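Local coordinates for 2-oxo-1,2-dihydroquinoline 8-monooxygenase, oxygenase component (Pseudomonas putida, PDB 1Z01), which hydroxylates 2-oxo-1,2-dihydroquinoline at carbon 8, as the terminal oxygenase that combines a Rieske [2Fe-2S] cluster with a mononuclear iron centre, at the interface of chains A and B. Sequence-based numbering; all coordinates share one arbitrary frame. Chains: chain A/B, 2-oxo-1,2-dihydroquinoline 8-monooxygenase, oxygenase component.

Contact 1: the interface of chains A and B. Residues chain A 426, 429; chain B 420-421, 425-426, 429.
The phenyl ring of A:Phe426 lies among B:Ile425, B:Phe426 and B:Thr429 where equivalent C-terminal helices, residues 423-430 of each chain, meet in this Rieske oxygenase of the homotrimeric ring-hydroxylase family. With CG anti to its own carbonyl carbon (chi1 -81°), the A:Phe426 ring points across to chain B and meets each of the three side chains at roughly a right angle. Methyl CG2 of B:Ile425 sits over a face of this ring, 4.0 Å from its centroid, in a CH-pi contact. Against B:Phe426 the ring is turned edge-to-face, the planes at 60°: CE2 of A:Phe426 stands over one face of the B:Phe426 ring, towards the rim, with CE2 of B:Phe426 3.8 Å away. The far end, CZ of A:Phe426, comes to 3.4 Å from the carbonyl O of B:Lys420, and CD2 packs near the hydroxyl OG1 of B:Thr429. Turned back to its own helix, OG1 of B:Thr429 donates to the carbonyl O of B:Ile425 at 2.6 Å from above the carbonyl plane, which would fix its rotation. An alanine in place of A:Phe426 would probably open a gap among these groups and leave the B:Ile425 methyl and the B:Phe426 face without their aromatic partner. One turn on, the CG2 methyls of A:Thr429 and B:Thr429 touch at 3.6 Å, and a water links the carbonyl O atoms of the two threonines.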
# COMPACT_ATOMS: atom_id res chain seq x y z
N PHE A 426 -1.43 4.05 4.49
CA PHE A 426 -2.50 3.06 4.46
C PHE A 426 -3.74 3.57 5.18
O PHE A 426 -4.86 3.27 4.78
CB PHE A 426 -2.04 1.72 5.07
CG PHE A 426 -1.25 0.88 4.11
CD1 PHE A 426 0.13 0.79 4.21
CD2 PHE A 426 -1.88 0.22 3.05
CE1 PHE A 426 0.87 0.08 3.27
CE2 PHE A 426 -1.15 -0.50 2.11
CZ PHE A 426 0.23 -0.57 2.22
N THR A 429 -5.44 5.94 2.83
CA THR A 429 -6.00 5.16 1.73
C THR A 429 -7.28 4.44 2.19
O THR A 429 -8.30 4.41 1.48
CB THR A 429 -4.98 4.12 1.20
OG1 THR A 429 -3.75 4.78 0.88
CG2 THR A 429 -5.49 3.45 -0.06
N LYS B 420 4.87 -5.12 4.70
CA LYS B 420 3.88 -4.06 4.70
C LYS B 420 2.97 -3.88 3.49
O LYS B 420 1.93 -3.22 3.59
CB LYS B 420 4.56 -2.72 5.00
CG LYS B 420 5.44 -2.71 6.25
CD LYS B 420 5.79 -1.28 6.63
CE LYS B 420 6.94 -1.22 7.62
NZ LYS B 420 6.87 -2.26 8.66
N ASP B 421 3.34 -4.45 2.35
CA ASP B 421 2.56 -4.26 1.13
C ASP B 421 1.97 -5.52 0.50
O ASP B 421 1.93 -5.66 -0.72
CB ASP B 421 3.41 -3.50 0.09
CG ASP B 421 4.72 -4.21 -0.24
OD1 ASP B 421 5.44 -3.74 -1.16
OD2 ASP B 421 5.04 -5.24 0.40
N ILE B 425 -3.19 -6.93 2.75
CA ILE B 425 -3.28 -5.58 3.31
C ILE B 425 -3.97 -4.63 2.34
O ILE B 425 -4.76 -3.77 2.74
CB ILE B 425 -1.87 -5.06 3.72
CG1 ILE B 425 -1.44 -5.71 5.04
CG2 ILE B 425 -1.86 -3.52 3.86
CD1 ILE B 425 0.00 -5.45 5.41
N PHE B 426 -3.70 -4.77 1.04
CA PHE B 426 -4.37 -3.90 0.10
C PHE B 426 -5.86 -4.23 0.04
O PHE B 426 -6.69 -3.34 -0.15
CB PHE B 426 -3.73 -4.00 -1.29
CG PHE B 426 -2.48 -3.18 -1.43
CD1 PHE B 426 -1.23 -3.78 -1.46
CD2 PHE B 426 -2.57 -1.79 -1.52
CE1 PHE B 426 -0.08 -3.02 -1.57
CE2 PHE B 426 -1.42 -1.02 -1.64
CZ PHE B 426 -0.17 -1.65 -1.66
N THR B 429 -7.42 -2.69 3.08
CA THR B 429 -7.40 -1.25 2.89
C THR B 429 -8.49 -0.86 1.88
O THR B 429 -9.21 0.13 2.09
CB THR B 429 -6.03 -0.78 2.38
OG1 THR B 429 -5.01 -1.26 3.27
CG2 THR B 429 -5.96 0.75 2.34
O HOH W 1 -10.36 2.51 0.42

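Contact 2: the interface of chains A and B. Residues chain A 122, 124-125, 128; chain B 243, 388-390.
A:Asp128 and the backbone of B:Ala389 are joined by a direct hydrogen bond between the subunits. The amide N of B:Ala389, at the start of the 3-10 helix 389-391, donates to carboxylate OD1 of A:Asp128 at 3.0 Å, nearly straight (165° at H) and on the syn lone pair. OD1 of A:Asp128 is gripped a second time from within chain A: ND2 of A:Asn125 reaches it at 2.9 Å on the anti side, tilted from both the carboxylate and the amide plane. An alanine in place of A:Asp128 would probably leave the B:Ala389 N-H without this acceptor and the A:Asn125 amide freer to turn.

Water extends the polar network. ND2 of A:Asn125 meets a water at 2.8 Å, and this water also touches the hydroxyl OG1 of B:Thr390.

Apolar packing flanks these bonds. The A:Asn125 side chain, CG anti to the backbone N (chi1 -174°), runs obliquely against B:Leu243, whose CD2 methyl lies 3.4 Å from the amide carbon CG. On the other flank, CB of B:Val388 packs 3.7 Å from CG of A:Asp128, with methyl CG1 beside OD2.

Together these contacts tie a Rieske-domain segment to the neighbouring subunit, and are likely to help set how the two are placed within the trimer.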
# COMPACT_ATOMS: atom_id res chain seq x y z
N ILE A 122 12.24 31.37 18.97
CA ILE A 122 11.48 30.19 19.37
C ILE A 122 10.53 30.75 20.41
O ILE A 122 10.96 31.23 21.46
CB ILE A 122 12.39 29.12 20.00
CG1 ILE A 122 13.45 28.68 18.99
CG2 ILE A 122 11.55 27.93 20.48
CD1 ILE A 122 14.55 27.81 19.57
N ALA A 124 8.67 30.00 23.02
CA ALA A 124 8.93 29.84 24.45
C ALA A 124 10.38 29.55 24.84
O ALA A 124 10.63 28.95 25.89
CB ALA A 124 8.02 28.75 25.01
N ASN A 125 11.32 29.99 24.01
CA ASN A 125 12.74 29.77 24.29
C ASN A 125 13.50 30.77 23.43
O ASN A 125 14.38 30.41 22.65
CB ASN A 125 13.11 28.33 23.91
CG ASN A 125 14.54 27.97 24.28
OD1 ASN A 125 15.23 28.75 24.94
ND2 ASN A 125 14.98 26.79 23.86
N ASP A 128 17.59 30.70 23.16
CA ASP A 128 18.34 29.51 22.77
C ASP A 128 19.48 29.87 21.83
O ASP A 128 19.33 30.70 20.93
CB ASP A 128 17.43 28.49 22.08
CG ASP A 128 18.01 27.09 22.13
OD1 ASP A 128 17.70 26.36 23.09
OD2 ASP A 128 18.79 26.73 21.22
N LEU B 243 11.15 26.25 30.56
CA LEU B 243 12.58 26.14 30.26
C LEU B 243 13.36 25.56 31.43
O LEU B 243 13.08 25.89 32.58
CB LEU B 243 13.18 27.50 29.97
CG LEU B 243 12.76 28.37 28.80
CD1 LEU B 243 12.91 29.81 29.22
CD2 LEU B 243 13.60 28.08 27.57
N VAL B 388 17.12 21.39 20.90
CA VAL B 388 17.52 22.57 21.66
C VAL B 388 17.46 22.35 23.18
O VAL B 388 17.32 21.22 23.64
CB VAL B 388 16.65 23.78 21.29
CG1 VAL B 388 16.91 24.17 19.85
CG2 VAL B 388 15.19 23.45 21.49
N ALA B 389 17.56 23.43 23.94
CA ALA B 389 17.56 23.35 25.40
C ALA B 389 16.43 22.53 26.01
O ALA B 389 16.67 21.68 26.87
CB ALA B 389 17.54 24.75 26.00
N THR B 390 15.20 22.77 25.56
CA THR B 390 14.05 22.05 26.09
C THR B 390 14.09 20.56 25.80
O THR B 390 13.39 19.78 26.45
CB THR B 390 12.72 22.63 25.53
OG1 THR B 390 12.77 22.67 24.10
CG2 THR B 390 12.50 24.04 26.05
O HOH W 2 12.89 25.16 23.01

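Contact 3: the interface of chains A and B. Residues chain A 120-123, 126; chain B 276-277, 279-280.
A:Thr121 and B:Asn277 meet tip to tip, joining strand 119-122 of the Rieske [2Fe-2S] domain of one subunit to the short strand 276-277 in the ring-hydroxylase region of the next. The chain B residues are poorly ordered, so their side-chain positions are approximate.

The polar link is a hydrogen bond from the hydroxyl OG1 of A:Thr121 to the side-chain carbonyl OD1 of B:Asn277, 2.7 Å long. The donor lies in the plane of the amide carbonyl, on a lone pair, at a C=O...donor angle of 123°. Both side chains stretch towards the bond: OG1 is anti to the backbone N of A:Thr121 (chi1 -168°), and CG of B:Asn277 is likewise anti to its own backbone N.

Van der Waals contacts surround it. Beside the hydroxyl, the ring carbon CB of A:Pro126 also approaches OD1 of B:Asn277, to 3.4 Å, while CB of B:Asn277 lies 3.6 Å from the backbone carbonyl O of A:Val123. In the loop after strand 276-277, B:Glu279 offers the aliphatic part of its side chain rather than its carboxylate: CB packs 3.8 Å from CB of A:Thr121, and CG lies 4.0 Å from CG2 of A:Val120, the side chains of A:Val120 and B:Glu279 crossing at about a right angle. B:Leu280 also approaches the A:Thr121 methyl, but too closely in the model for the detail to be reliable.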
# COMPACT_ATOMS: atom_id res chain seq x y z
N VAL A 120 14.38 33.18 13.39
CA VAL A 120 14.46 34.42 14.16
C VAL A 120 14.19 34.29 15.65
O VAL A 120 14.60 35.15 16.43
CB VAL A 120 13.51 35.49 13.58
CG1 VAL A 120 13.86 35.76 12.12
CG2 VAL A 120 12.08 35.03 13.72
N THR A 121 13.51 33.22 16.05
CA THR A 121 13.23 32.98 17.47
C THR A 121 12.45 31.68 17.70
O THR A 121 12.06 30.98 16.75
CB THR A 121 12.42 34.13 18.10
OG1 THR A 121 12.41 33.99 19.53
CG2 THR A 121 10.99 34.10 17.60
N ILE A 122 12.24 31.37 18.97
CA ILE A 122 11.48 30.19 19.37
C ILE A 122 10.53 30.75 20.41
O ILE A 122 10.96 31.23 21.46
CB ILE A 122 12.39 29.12 20.00
CG1 ILE A 122 13.45 28.68 18.99
CG2 ILE A 122 11.55 27.93 20.48
CD1 ILE A 122 14.55 27.81 19.57
N VAL A 123 9.24 30.72 20.10
CA VAL A 123 8.24 31.27 20.98
C VAL A 123 8.55 31.20 22.47
O VAL A 123 8.71 32.24 23.11
CB VAL A 123 6.87 30.61 20.71
CG1 VAL A 123 5.79 31.29 21.55
CG2 VAL A 123 6.53 30.72 19.22
N PRO A 126 13.19 32.07 23.61
CA PRO A 126 13.78 33.21 22.90
C PRO A 126 15.29 33.43 22.98
O PRO A 126 15.85 34.17 22.17
CB PRO A 126 13.00 34.40 23.45
CG PRO A 126 12.78 33.99 24.87
CD PRO A 126 12.35 32.55 24.72
N GLU B 276 7.23 35.62 27.63
CA GLU B 276 7.39 36.51 26.50
C GLU B 276 8.43 36.17 25.44
O GLU B 276 9.34 35.36 25.65
CB GLU B 276 7.66 37.94 27.02
CG GLU B 276 8.79 37.98 28.03
CD GLU B 276 8.84 39.29 28.77
OE1 GLU B 276 9.57 39.37 29.77
OE2 GLU B 276 8.16 40.25 28.35
N ASN B 277 8.28 36.86 24.30
CA ASN B 277 9.17 36.72 23.15
C ASN B 277 9.27 38.12 22.53
O ASN B 277 8.32 38.60 21.90
CB ASN B 277 8.58 35.75 22.14
CG ASN B 277 9.58 35.37 21.07
OD1 ASN B 277 10.42 34.49 21.26
ND2 ASN B 277 9.51 36.06 19.94
N GLU B 279 11.15 39.16 20.05
CA GLU B 279 11.20 39.17 18.61
C GLU B 279 9.71 39.36 18.28
O GLU B 279 9.19 40.50 18.37
CB GLU B 279 11.78 37.84 18.07
CG GLU B 279 12.16 37.82 16.58
CD GLU B 279 13.14 38.93 16.15
OE1 GLU B 279 14.20 39.11 16.79
OE2 GLU B 279 12.83 39.62 15.15
N LEU B 280 9.03 38.26 17.95
CA LEU B 280 7.61 38.34 17.59
C LEU B 280 6.83 39.44 18.32
O LEU B 280 5.97 40.10 17.73
CB LEU B 280 6.92 37.00 17.84
CG LEU B 280 7.24 35.94 16.80
CD1 LEU B 280 8.74 35.84 16.57
CD2 LEU B 280 6.68 34.63 17.28

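Contact 4: the interface of chains A and B. Residues chain A 88-89, 93, 106-107; chain B 368-369, 371-372.
The long helix 339-377 of chain B presents B:Ala368, B:Ala371 and B:Met372 to the Rieske domain of chain A, touching the segments around its cluster-binding CXH (84-86) and CXXH (105-108) motifs. The small alanine side chains probably allow two aromatic side chains to come close. The indole of A:Trp106 points its rim at the helix: CH2 lies 3.6 Å from CB of B:Ala371, which sits at the ring edge in plane, as does CA of B:Ala368. A:Tyr107 instead turns a face, with CB of B:Ala368 3.8 Å above the ring plane towards its rim. Its CG is anti to the backbone N (chi1 -153°), and the phenol end reaches B:Met372, whose chain bends at chi3 (37°) and brings methyl CE 3.5 Å from OH of A:Tyr107. A:Val89 fills in beside them, its CG1 4.0 Å from CA of B:Met372.

Polar contact passes through water. The carbonyl O of B:Ala371 meets two waters: one, at 2.7 Å, continues to the backbone O of A:Gly88, and the other to the carboxylate OE2 of A:Glu93.

The cluster-bearing loops of one subunit's Rieske domain thus rest on the long helix of the next, which also carries B:Asp365, a ligand of the mononuclear iron.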
# COMPACT_ATOMS: atom_id res chain seq x y z
N GLY A 88 11.17 18.29 12.08
CA GLY A 88 10.58 18.01 10.78
C GLY A 88 9.10 17.94 10.47
O GLY A 88 8.72 17.25 9.52
N VAL A 89 8.24 18.61 11.24
CA VAL A 89 6.82 18.57 10.92
C VAL A 89 6.56 19.58 9.81
O VAL A 89 7.38 20.44 9.54
CB VAL A 89 5.94 18.93 12.15
CG1 VAL A 89 6.29 18.02 13.31
CG2 VAL A 89 6.11 20.39 12.52
N GLU A 93 0.52 22.21 8.13
CA GLU A 93 -0.60 21.42 8.65
C GLU A 93 -1.48 22.19 9.63
O GLU A 93 -2.68 21.91 9.75
CB GLU A 93 -0.09 20.12 9.26
CG GLU A 93 0.24 19.07 8.20
CD GLU A 93 0.75 17.77 8.79
OE1 GLU A 93 0.16 17.32 9.79
OE2 GLU A 93 1.73 17.21 8.25
N TRP A 106 3.71 25.25 14.64
CA TRP A 106 2.65 25.08 15.64
C TRP A 106 2.99 24.09 16.75
O TRP A 106 2.26 23.99 17.74
CB TRP A 106 1.39 24.58 14.93
CG TRP A 106 1.70 23.45 13.97
CD1 TRP A 106 2.06 23.56 12.66
CD2 TRP A 106 1.70 22.05 14.27
NE1 TRP A 106 2.29 22.31 12.13
CE2 TRP A 106 2.08 21.37 13.10
CE3 TRP A 106 1.43 21.31 15.43
CZ2 TRP A 106 2.19 19.97 13.04
CZ3 TRP A 106 1.54 19.92 15.37
CH2 TRP A 106 1.91 19.27 14.18
N TYR A 107 4.09 23.36 16.60
CA TYR A 107 4.47 22.34 17.58
C TYR A 107 5.29 22.86 18.76
O TYR A 107 4.81 22.81 19.90
CB TYR A 107 5.23 21.21 16.87
CG TYR A 107 5.14 19.85 17.53
CD1 TYR A 107 5.55 18.70 16.86
CD2 TYR A 107 4.65 19.71 18.83
CE1 TYR A 107 5.48 17.44 17.45
CE2 TYR A 107 4.58 18.45 19.44
CZ TYR A 107 5.00 17.33 18.74
OH TYR A 107 4.95 16.08 19.34
N ALA B 368 -0.21 15.78 16.44
CA ALA B 368 1.13 16.37 16.53
C ALA B 368 2.17 15.26 16.38
O ALA B 368 3.16 15.42 15.69
CB ALA B 368 1.31 17.09 17.86
N ARG B 369 1.92 14.12 17.04
CA ARG B 369 2.83 12.97 16.97
C ARG B 369 2.90 12.45 15.54
O ARG B 369 3.98 12.22 15.00
CB ARG B 369 2.33 11.84 17.86
CG ARG B 369 2.16 12.17 19.31
CD ARG B 369 1.38 11.06 19.97
NE ARG B 369 0.97 11.43 21.31
CZ ARG B 369 -0.13 10.98 21.90
NH1 ARG B 369 -0.44 11.38 23.13
NH2 ARG B 369 -0.93 10.13 21.26
N ALA B 371 2.36 13.95 12.77
CA ALA B 371 3.05 14.89 11.89
C ALA B 371 4.57 14.80 11.90
O ALA B 371 5.24 15.29 11.00
CB ALA B 371 2.61 16.32 12.22
N MET B 372 5.10 14.16 12.92
CA MET B 372 6.55 14.04 13.06
C MET B 372 7.11 12.73 12.54
O MET B 372 8.31 12.62 12.26
CB MET B 372 6.89 14.23 14.55
CG MET B 372 8.34 14.11 14.95
SD MET B 372 8.65 14.70 16.67
CE MET B 372 7.17 14.15 17.52
O HOH W 3 7.21 14.82 9.16
O HOH W 4 4.12 16.81 9.20

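All four contacts belong to one interface, which repeats between subunits of the trimer. Measured between centres of C-alpha atoms, contacts 2 and 3 are about 10 Å apart and share A:Ile122, on strand 119-122 of the Rieske domain. Contact 4 lies about 17 Å from contact 2 and 19 Å from contact 3, whereas contact 1 stands 24 Å from contact 4 and 42 Å from contact 3. Contacts 2, 3 and 4 thus hold one subunit's Rieske domain against its neighbour, which should favour electron transfer between subunits, while contact 1 adds a separate, C-terminal helix pairing to the assembly.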